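Local coordinates for protein nucleoside hydrolase, putative (Trypanosoma brucei, PDB 3FZ0) that is a calcium-binding member of the nucleoside hydrolase family, built on a mixed beta-sheet flanked by helices, at residues A22-M27 and E244-L249; F181-D186 and G315-D320; V287-R292 and N338-V343. The protein carries 2 engineered substitutions. All coordinates share one frame; numbering follows the deposited sequence.

Contact 1: residues A22-M27 and E244-L249; sequences AIMLAM and EFIEKL
Met-24 reaches from helix 17-27 to Phe-245 and Ile-246 on helix 241-249, and this one side chain makes the whole contact on its side. The backbones stay well apart: Met-24 CA and Ile-246 CA, the nearest pair, are 10.0 Å from each other. The joint is therefore made by side-chain ends.

The apolar part is Met-24 against Ile-246. The two side chains cross obliquely. Met-24 CE lies 3.9 Å from Ile-246 CG1 and 4.0 Å from Ile-246 CD1. Met-24 SD also touches the branch, 4.0 Å from Ile-246 CG1. The long arm of the isoleucine thus runs past both the sulfur and the methyl.

The aromatic part is a Met-aromatic contact with Phe-245. Met-24 SD is 5.3 Å from the centroid of the Phe-245 ring, and its direction is 67° off the ring normal, an oblique approach. Met-24 CE comes to 4.2 Å from Phe-245 CD2. The methionine chain has CG anti to the carbonyl carbon (chi1 -68°) and runs out extended as far as the sulfur. It then bends at chi3 (94°), which lets the terminal methyl touch both the ring and the isoleucine.

No polar bond crosses the contact. Within helix 241-249, Lys-248 NZ lies 3.0 Å from Glu-244 OE1 in a salt bridge; the carboxylate oxygen accepts with its anti lone pair, the one pointing away from the other oxygen. It spans one turn on a partly exposed side of the helix.

The contact is buried among further helices. Leu-56 and Tyr-60 of helix 46-60 also pack on Met-24, and Phe-96 stacks on the Phe-245 ring. Helix 345-356 closes over both segments, with Ile-355 against Met-24 and Val-356 against Ile-246.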
loop_
_atom_site.group_PDB
_atom_site.type_symbol
_atom_site.label_atom_id
_atom_site.label_comp_id
_atom_site.label_asym_id
_atom_site.label_seq_id
_atom_site.Cartn_x
_atom_site.Cartn_y
_atom_site.Cartn_z
ATOM N N ALA B 22 -5.498 -1.267 -35.298
ATOM C CA ALA B 22 -4.985 -2.614 -34.964
ATOM C C ALA B 22 -5.851 -3.754 -35.544
ATOM O O ALA B 22 -5.327 -4.745 -36.092
ATOM C CB ALA B 22 -4.832 -2.778 -33.452
ATOM N N ILE B 23 -7.175 -3.615 -35.414
ATOM C CA ILE B 23 -8.091 -4.638 -35.930
ATOM C C ILE B 23 -8.032 -4.644 -37.463
ATOM O O ILE B 23 -8.056 -5.709 -38.077
ATOM C CB ILE B 23 -9.542 -4.460 -35.372
ATOM C CG1 ILE B 23 -9.536 -4.646 -33.843
ATOM C CG2 ILE B 23 -10.495 -5.435 -36.022
ATOM C CD1 ILE B 23 -10.699 -4.013 -33.089
ATOM N N MET B 24 -7.917 -3.464 -38.056
ATOM C CA MET B 24 -7.724 -3.323 -39.485
ATOM C C MET B 24 -6.465 -4.047 -39.938
ATOM O O MET B 24 -6.452 -4.712 -40.980
ATOM C CB MET B 24 -7.698 -1.846 -39.905
ATOM C CG MET B 24 -9.051 -1.101 -39.756
ATOM S SD MET B 24 -8.976 0.660 -40.228
ATOM C CE MET B 24 -9.482 0.599 -41.927
ATOM N N LEU B 25 -5.424 -3.965 -39.127
ATOM C CA LEU B 25 -4.158 -4.584 -39.471
ATOM C C LEU B 25 -4.310 -6.109 -39.425
ATOM O O LEU B 25 -3.955 -6.813 -40.403
ATOM C CB LEU B 25 -3.051 -4.086 -38.547
ATOM C CG LEU B 25 -1.568 -4.234 -38.898
ATOM C CD1 LEU B 25 -0.741 -3.424 -37.906
ATOM C CD2 LEU B 25 -1.114 -5.637 -38.870
ATOM N N ALA B 26 -4.849 -6.623 -38.320
ATOM C CA ALA B 26 -5.190 -8.063 -38.226
ATOM C C ALA B 26 -6.045 -8.567 -39.395
ATOM O O ALA B 26 -5.799 -9.655 -39.895
ATOM C CB ALA B 26 -5.891 -8.351 -36.928
ATOM N N MET B 27 -7.020 -7.762 -39.831
ATOM C CA MET B 27 -7.955 -8.204 -40.850
ATOM C C MET B 27 -7.466 -8.120 -42.273
ATOM O O MET B 27 -8.187 -8.549 -43.159
ATOM C CB MET B 27 -9.270 -7.444 -40.733
ATOM C CG MET B 27 -10.166 -7.979 -39.648
ATOM S SD MET B 27 -11.655 -7.008 -39.563
ATOM C CE MET B 27 -10.957 -5.379 -39.684
ATOM N N GLU B 244 -10.681 6.947 -46.379
ATOM C CA GLU B 244 -11.736 7.874 -45.929
ATOM C C GLU B 244 -12.088 7.637 -44.453
ATOM O O GLU B 244 -12.121 8.575 -43.650
ATOM C CB GLU B 244 -12.983 7.763 -46.798
ATOM C CG GLU B 244 -14.165 8.505 -46.219
ATOM C CD GLU B 244 -15.370 8.454 -47.110
ATOM O OE1 GLU B 244 -16.465 8.731 -46.582
ATOM O OE2 GLU B 244 -15.240 8.148 -48.327
ATOM N N PHE B 245 -12.299 6.369 -44.119
ATOM C CA PHE B 245 -12.608 5.958 -42.766
ATOM C C PHE B 245 -11.479 6.317 -41.790
ATOM O O PHE B 245 -11.754 6.848 -40.723
ATOM C CB PHE B 245 -12.947 4.451 -42.732
ATOM C CG PHE B 245 -13.230 3.907 -41.349
ATOM C CD1 PHE B 245 -14.526 3.837 -40.869
ATOM C CD2 PHE B 245 -12.201 3.426 -40.545
ATOM C CE1 PHE B 245 -14.793 3.309 -39.595
ATOM C CE2 PHE B 245 -12.458 2.898 -39.267
ATOM C CZ PHE B 245 -13.739 2.836 -38.797
ATOM N N ILE B 246 -10.227 6.019 -42.151
ATOM C CA ILE B 246 -9.091 6.366 -41.309
ATOM C C ILE B 246 -9.004 7.878 -41.128
ATOM O O ILE B 246 -8.852 8.341 -40.011
ATOM C CB ILE B 246 -7.732 5.721 -41.792
ATOM C CG1 ILE B 246 -7.830 4.178 -41.723
ATOM C CG2 ILE B 246 -6.497 6.288 -40.979
ATOM C CD1 ILE B 246 -6.643 3.448 -42.309
ATOM N N GLU B 247 -9.175 8.652 -42.192
ATOM C CA GLU B 247 -9.178 10.121 -42.037
ATOM C C GLU B 247 -10.230 10.606 -41.034
ATOM O O GLU B 247 -9.943 11.496 -40.224
ATOM C CB GLU B 247 -9.297 10.885 -43.371
ATOM C CG GLU B 247 -8.956 12.346 -43.252
ATOM C CD GLU B 247 -9.184 13.158 -44.534
ATOM O OE1 GLU B 247 -8.706 14.298 -44.580
ATOM O OE2 GLU B 247 -9.837 12.682 -45.498
ATOM N N LYS B 248 -11.425 10.024 -41.080
ATOM C CA LYS B 248 -12.503 10.431 -40.186
ATOM C C LYS B 248 -12.261 9.971 -38.746
ATOM O O LYS B 248 -12.560 10.688 -37.791
ATOM C CB LYS B 248 -13.845 9.899 -40.692
ATOM C CG LYS B 248 -14.473 10.679 -41.855
ATOM C CD LYS B 248 -15.713 9.928 -42.298
ATOM C CE LYS B 248 -16.310 10.471 -43.544
ATOM N NZ LYS B 248 -17.498 9.653 -43.871
ATOM N N LEU B 249 -11.719 8.762 -38.606
ATOM C CA LEU B 249 -11.415 8.175 -37.302
ATOM C C LEU B 249 -10.392 8.966 -36.494
ATOM O O LEU B 249 -10.516 9.067 -35.283
ATOM C CB LEU B 249 -10.893 6.773 -37.510
ATOM C CG LEU B 249 -10.583 5.939 -36.300
ATOM C CD1 LEU B 249 -11.859 5.526 -35.538
ATOM C CD2 LEU B 249 -9.805 4.745 -36.794
#

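Contact 2: residues F181-D186 and G315-D320; sequences FNSHCD and GATCID
Gly-315 meets Ser-183 and His-184 on helix 181-185. Its CA lies 4.1 Å from His-184 CA. The backbones come this close because Gly-315 has no side chain; a beta carbon here would run into His-184 CA. At these backbone angles it would also press on the carbonyl O of the preceding residue, which by itself calls for glycine. The Gly-315 carbonyl then accepts a hydrogen bond from the serine hydroxyl, with Ser-183 OG 2.7 Å from Gly-315 O. The C=O...donor angle is 140°, and the donor is tilted 18° from the carbonyl plane. Ser-183 OG stands anti to its own nitrogen (chi1 -168°), which carries it out from the helix to this oxygen.

Past Ala-316, Thr-317 begins the strand. A water bridges the two side chains, 2.9 Å from Ser-183 OG and 2.6 Å from Thr-317 OG1. Thr-317 OG1 also accepts a hydrogen bond from the backbone N of Thr-168.

Ser-183 OG thus gives its proton to the glycine carbonyl and receives one from the water. This double use fixes the hydroxyl rotation and satisfies a buried polar group. Close backbone packing, one direct hydrogen bond and a water bridge join helix 181-185 to the loop entering strand 317-319, the outermost strand of the mixed sheet within this chain.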
loop_
_atom_site.group_PDB
_atom_site.type_symbol
_atom_site.label_atom_id
_atom_site.label_comp_id
_atom_site.label_asym_id
_atom_site.label_seq_id
_atom_site.Cartn_x
_atom_site.Cartn_y
_atom_site.Cartn_z
ATOM N N PHE B 181 -1.916 3.593 -19.077
ATOM C CA PHE B 181 -3.395 3.488 -19.027
ATOM C C PHE B 181 -4.034 2.098 -18.787
ATOM O O PHE B 181 -4.779 1.926 -17.830
ATOM C CB PHE B 181 -4.031 4.150 -20.266
ATOM C CG PHE B 181 -5.538 4.198 -20.223
ATOM C CD1 PHE B 181 -6.195 5.126 -19.416
ATOM C CD2 PHE B 181 -6.303 3.300 -20.981
ATOM C CE1 PHE B 181 -7.602 5.165 -19.354
ATOM C CE2 PHE B 181 -7.718 3.332 -20.934
ATOM C CZ PHE B 181 -8.369 4.273 -20.122
ATOM N N ASN B 182 -3.787 1.137 -19.670
ATOM C CA ASN B 182 -4.481 -0.159 -19.590
ATOM C C ASN B 182 -4.116 -0.868 -18.283
ATOM O O ASN B 182 -4.972 -1.447 -17.606
ATOM C CB ASN B 182 -4.121 -1.079 -20.785
ATOM C CG ASN B 182 -4.684 -0.598 -22.118
ATOM O OD1 ASN B 182 -5.692 0.086 -22.155
ATOM N ND2 ASN B 182 -4.041 -1.005 -23.224
ATOM N N SER B 183 -2.832 -0.835 -17.945
ATOM C CA SER B 183 -2.337 -1.399 -16.700
ATOM C C SER B 183 -3.008 -0.713 -15.510
ATOM O O SER B 183 -3.582 -1.397 -14.642
ATOM C CB SER B 183 -0.810 -1.253 -16.615
ATOM O OG SER B 183 -0.265 -2.039 -15.552
ATOM N N HIS B 184 -2.941 0.622 -15.477
ATOM C CA HIS B 184 -3.548 1.406 -14.408
ATOM C C HIS B 184 -5.060 1.150 -14.307
ATOM O O HIS B 184 -5.595 1.122 -13.231
ATOM C CB HIS B 184 -3.258 2.905 -14.605
ATOM C CG HIS B 184 -3.599 3.751 -13.421
ATOM N ND1 HIS B 184 -3.780 5.113 -13.512
ATOM C CD2 HIS B 184 -3.791 3.435 -12.118
ATOM C CE1 HIS B 184 -4.071 5.602 -12.320
ATOM N NE2 HIS B 184 -4.078 4.604 -11.452
ATOM N N CYS B 185 -5.720 0.933 -15.434
ATOM C CA CYS B 185 -7.169 0.681 -15.475
ATOM C C CYS B 185 -7.517 -0.536 -14.683
ATOM O O CYS B 185 -8.530 -0.569 -13.989
ATOM C CB CYS B 185 -7.651 0.483 -16.908
ATOM S SG CYS B 185 -8.045 2.029 -17.747
ATOM N N ASP B 186 -6.672 -1.552 -14.771
ATOM C CA ASP B 186 -6.978 -2.765 -14.047
ATOM C C ASP B 186 -5.712 -3.485 -13.686
ATOM O O ASP B 186 -5.303 -4.409 -14.400
ATOM C CB ASP B 186 -7.929 -3.672 -14.855
ATOM C CG ASP B 186 -8.592 -4.678 -13.996
ATOM O OD1 ASP B 186 -7.996 -4.952 -12.948
ATOM O OD2 ASP B 186 -9.695 -5.191 -14.331
ATOM N N GLY B 315 -0.610 0.224 -10.530
ATOM C CA GLY B 315 -0.606 -0.020 -11.981
ATOM C C GLY B 315 0.787 -0.083 -12.600
ATOM O O GLY B 315 0.923 -0.449 -13.749
ATOM N N ALA B 316 1.826 0.281 -11.846
ATOM C CA ALA B 316 3.201 0.249 -12.366
ATOM C C ALA B 316 3.578 -1.149 -12.789
ATOM O O ALA B 316 3.137 -2.139 -12.175
ATOM C CB ALA B 316 4.239 0.805 -11.336
ATOM N N THR B 317 4.394 -1.204 -13.845
ATOM C CA THR B 317 5.042 -2.398 -14.307
ATOM C C THR B 317 6.367 -2.569 -13.558
ATOM O O THR B 317 7.260 -1.734 -13.672
ATOM C CB THR B 317 5.282 -2.269 -15.796
ATOM O OG1 THR B 317 4.041 -1.899 -16.385
ATOM C CG2 THR B 317 5.776 -3.574 -16.409
ATOM N N CYS B 318 6.471 -3.657 -12.796
ATOM C CA CYS B 318 7.698 -4.055 -12.124
ATOM C C CYS B 318 8.444 -5.145 -12.879
ATOM O O CYS B 318 7.902 -6.204 -13.139
ATOM C CB CYS B 318 7.350 -4.555 -10.726
ATOM S SG CYS B 318 6.263 -3.378 -9.926
ATOM N N ILE B 319 9.709 -4.885 -13.185
ATOM C CA ILE B 319 10.526 -5.737 -14.029
ATOM C C ILE B 319 11.826 -6.116 -13.299
ATOM O O ILE B 319 12.511 -5.258 -12.771
ATOM C CB ILE B 319 10.858 -4.989 -15.333
ATOM C CG1 ILE B 319 9.596 -4.354 -15.940
ATOM C CG2 ILE B 319 11.603 -5.911 -16.336
ATOM C CD1 ILE B 319 9.771 -3.934 -17.382
ATOM N N ASP B 320 12.148 -7.412 -13.248
ATOM C CA ASP B 320 13.355 -7.912 -12.584
ATOM C C ASP B 320 14.515 -7.796 -13.571
ATOM O O ASP B 320 14.843 -8.745 -14.268
ATOM C CB ASP B 320 13.108 -9.381 -12.197
ATOM C CG ASP B 320 14.048 -9.896 -11.112
ATOM O OD1 ASP B 320 15.062 -9.240 -10.803
ATOM O OD2 ASP B 320 13.763 -10.978 -10.549
HETATM O O HOH W 1 1.999 -3.529 -16.558
#

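Contact 3: residues V287-R292 and N338-V343; sequences VLVAIR and NVITKV
A helix packs on the face of the central beta-sheet here: Leu-288 and Val-289 of helix 282-291 meet Ile-340 and Val-343 of strand 337-343. The axes of 287-291 and 338-343 are almost perpendicular, at 91°, with a closest approach of 10.9 Å.

Val-343 sits against both helix residues, one methyl to each. Its CG2 lies 3.8 Å from Val-289 CG2, and its CG1 lies 4.0 Å from Leu-288 CD2. In Val-343, CG1 is anti to the backbone N (chi1 167°) and CG2 is anti to the carbonyl carbon, so the fork opens over two neighbouring positions of the helix. The other branch of Val-289 looks to Ile-340, with a looser 4.5 Å approach of Val-289 CG1 to Ile-340 CD1. No hydrogen bond crosses the contact.

Ile-340 and Val-343 are three residues apart, yet both point to the helix. A classic beta bulge explains this, since Thr-341 and Lys-342 both face Asp-298 of the neighbouring strand 296-306. The extra residue shifts the facing of the strand by one.

Around the contact, Val-296 also packs on Val-289, and Phe-348 on Leu-288. Val-287 turns to helix 17-27. Burying branched aliphatic side chains between helix and sheet is how an alpha/beta fold builds its core, though here the helix runs across the bulged end of the strand and not along it.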
loop_
_atom_site.group_PDB
_atom_site.type_symbol
_atom_site.label_atom_id
_atom_site.label_comp_id
_atom_site.label_asym_id
_atom_site.label_seq_id
_atom_site.Cartn_x
_atom_site.Cartn_y
_atom_site.Cartn_z
ATOM N N VAL B 287 -0.665 -5.751 -32.229
ATOM C CA VAL B 287 -1.139 -6.669 -33.285
ATOM C C VAL B 287 0.004 -7.090 -34.231
ATOM O O VAL B 287 0.118 -8.271 -34.564
ATOM C CB VAL B 287 -2.379 -6.121 -34.092
ATOM C CG1 VAL B 287 -2.706 -7.010 -35.262
ATOM C CG2 VAL B 287 -3.606 -6.020 -33.157
ATOM N N LEU B 288 0.866 -6.155 -34.620
ATOM C CA LEU B 288 2.011 -6.511 -35.449
ATOM C C LEU B 288 2.938 -7.535 -34.773
ATOM O O LEU B 288 3.412 -8.499 -35.414
ATOM C CB LEU B 288 2.796 -5.263 -35.834
ATOM C CG LEU B 288 3.997 -5.513 -36.740
ATOM C CD1 LEU B 288 3.508 -5.737 -38.131
ATOM C CD2 LEU B 288 4.894 -4.305 -36.671
ATOM N N VAL B 289 3.195 -7.339 -33.481
ATOM C CA VAL B 289 4.056 -8.253 -32.744
ATOM C C VAL B 289 3.459 -9.658 -32.751
ATOM O O VAL B 289 4.183 -10.626 -32.914
ATOM C CB VAL B 289 4.360 -7.739 -31.324
ATOM C CG1 VAL B 289 4.950 -8.836 -30.435
ATOM C CG2 VAL B 289 5.324 -6.563 -31.403
ATOM N N ALA B 290 2.141 -9.752 -32.578
ATOM C CA ALA B 290 1.447 -11.038 -32.518
ATOM C C ALA B 290 1.538 -11.801 -33.803
ATOM O O ALA B 290 1.723 -13.001 -33.803
ATOM C CB ALA B 290 -0.013 -10.838 -32.186
ATOM N N ILE B 291 1.369 -11.119 -34.915
ATOM C CA ILE B 291 1.276 -11.843 -36.175
ATOM C C ILE B 291 2.568 -11.878 -37.000
ATOM O O ILE B 291 2.734 -12.777 -37.813
ATOM C CB ILE B 291 0.016 -11.470 -36.981
ATOM C CG1 ILE B 291 0.004 -10.022 -37.404
ATOM C CG2 ILE B 291 -1.204 -11.683 -36.115
ATOM C CD1 ILE B 291 -1.446 -9.512 -37.712
ATOM N N ARG B 292 3.475 -10.924 -36.768
ATOM C CA ARG B 292 4.772 -10.951 -37.412
ATOM C C ARG B 292 5.862 -10.910 -36.370
ATOM O O ARG B 292 6.427 -9.850 -36.121
ATOM C CB ARG B 292 4.934 -9.789 -38.396
ATOM C CG ARG B 292 3.831 -9.671 -39.431
ATOM C CD ARG B 292 4.322 -8.959 -40.662
ATOM N NE ARG B 292 4.890 -9.895 -41.618
ATOM C CZ ARG B 292 5.900 -9.625 -42.443
ATOM N NH1 ARG B 292 6.479 -8.435 -42.441
ATOM N NH2 ARG B 292 6.336 -10.560 -43.293
ATOM N N ASN B 338 8.054 -11.592 -21.684
ATOM C CA ASN B 338 9.001 -11.064 -22.661
ATOM C C ASN B 338 8.713 -9.588 -22.890
ATOM O O ASN B 338 7.692 -9.231 -23.461
ATOM C CB ASN B 338 8.932 -11.852 -23.965
ATOM C CG ASN B 338 10.135 -11.598 -24.889
ATOM O OD1 ASN B 338 11.258 -11.365 -24.432
ATOM N ND2 ASN B 338 9.890 -11.651 -26.201
ATOM N N VAL B 339 9.594 -8.738 -22.381
ATOM C CA VAL B 339 9.429 -7.286 -22.461
ATOM C C VAL B 339 9.986 -6.876 -23.815
ATOM O O VAL B 339 11.194 -7.006 -24.031
ATOM C CB VAL B 339 10.187 -6.569 -21.298
ATOM C CG1 VAL B 339 10.058 -5.072 -21.409
ATOM C CG2 VAL B 339 9.648 -7.077 -19.948
ATOM N N ILE B 340 9.106 -6.442 -24.726
ATOM C CA ILE B 340 9.510 -6.035 -26.069
ATOM C C ILE B 340 10.148 -4.632 -25.992
ATOM O O ILE B 340 9.506 -3.694 -25.507
ATOM C CB ILE B 340 8.299 -5.988 -27.032
ATOM C CG1 ILE B 340 7.401 -7.245 -26.903
ATOM C CG2 ILE B 340 8.758 -5.718 -28.454
ATOM C CD1 ILE B 340 8.065 -8.588 -27.228
ATOM N N THR B 341 11.384 -4.478 -26.482
ATOM C CA THR B 341 12.090 -3.200 -26.337
ATOM C C THR B 341 12.396 -2.484 -27.643
ATOM O O THR B 341 12.658 -1.288 -27.628
ATOM C CB THR B 341 13.364 -3.299 -25.480
ATOM O OG1 THR B 341 14.263 -4.232 -26.075
ATOM C CG2 THR B 341 13.023 -3.758 -24.014
ATOM N N LYS B 342 12.378 -3.223 -28.752
ATOM C CA LYS B 342 12.424 -2.647 -30.091
ATOM C C LYS B 342 11.612 -3.407 -31.146
ATOM O O LYS B 342 11.771 -4.619 -31.312
ATOM C CB LYS B 342 13.853 -2.448 -30.603
ATOM C CG LYS B 342 13.832 -1.555 -31.838
ATOM C CD LYS B 342 15.144 -0.943 -32.143
ATOM C CE LYS B 342 15.066 -0.021 -33.415
ATOM N NZ LYS B 342 14.340 1.278 -33.171
ATOM N N VAL B 343 10.770 -2.655 -31.850
ATOM C CA VAL B 343 9.991 -3.135 -32.981
ATOM C C VAL B 343 10.473 -2.510 -34.282
ATOM O O VAL B 343 10.835 -1.325 -34.324
ATOM C CB VAL B 343 8.489 -2.881 -32.774
ATOM C CG1 VAL B 343 7.692 -3.077 -34.061
ATOM C CG2 VAL B 343 7.952 -3.842 -31.690
#

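How the contacts relate
Along the chain, contacts 1 and 3 come in series, while contact 2 interleaves with both. Contacts 1 and 2 lie on opposite sides of the chain's centre, their centres about 27 Å apart. Contact 3 joins them, about 20 Å from contact 1 and 18 Å from contact 2 between centres. Helices 17-27 and 282-291 pack together, with Ala-22 CB 3.5 Å from Val-287 CG2. Contacts 2 and 3 share the mixed sheet, where Ile-319 packs on Val-339 across strand 296-306. Asp-19 and Asp-283 are calcium ligands, so the two helices that pack together in these contacts also each supply a calcium ligand from their N-terminal part.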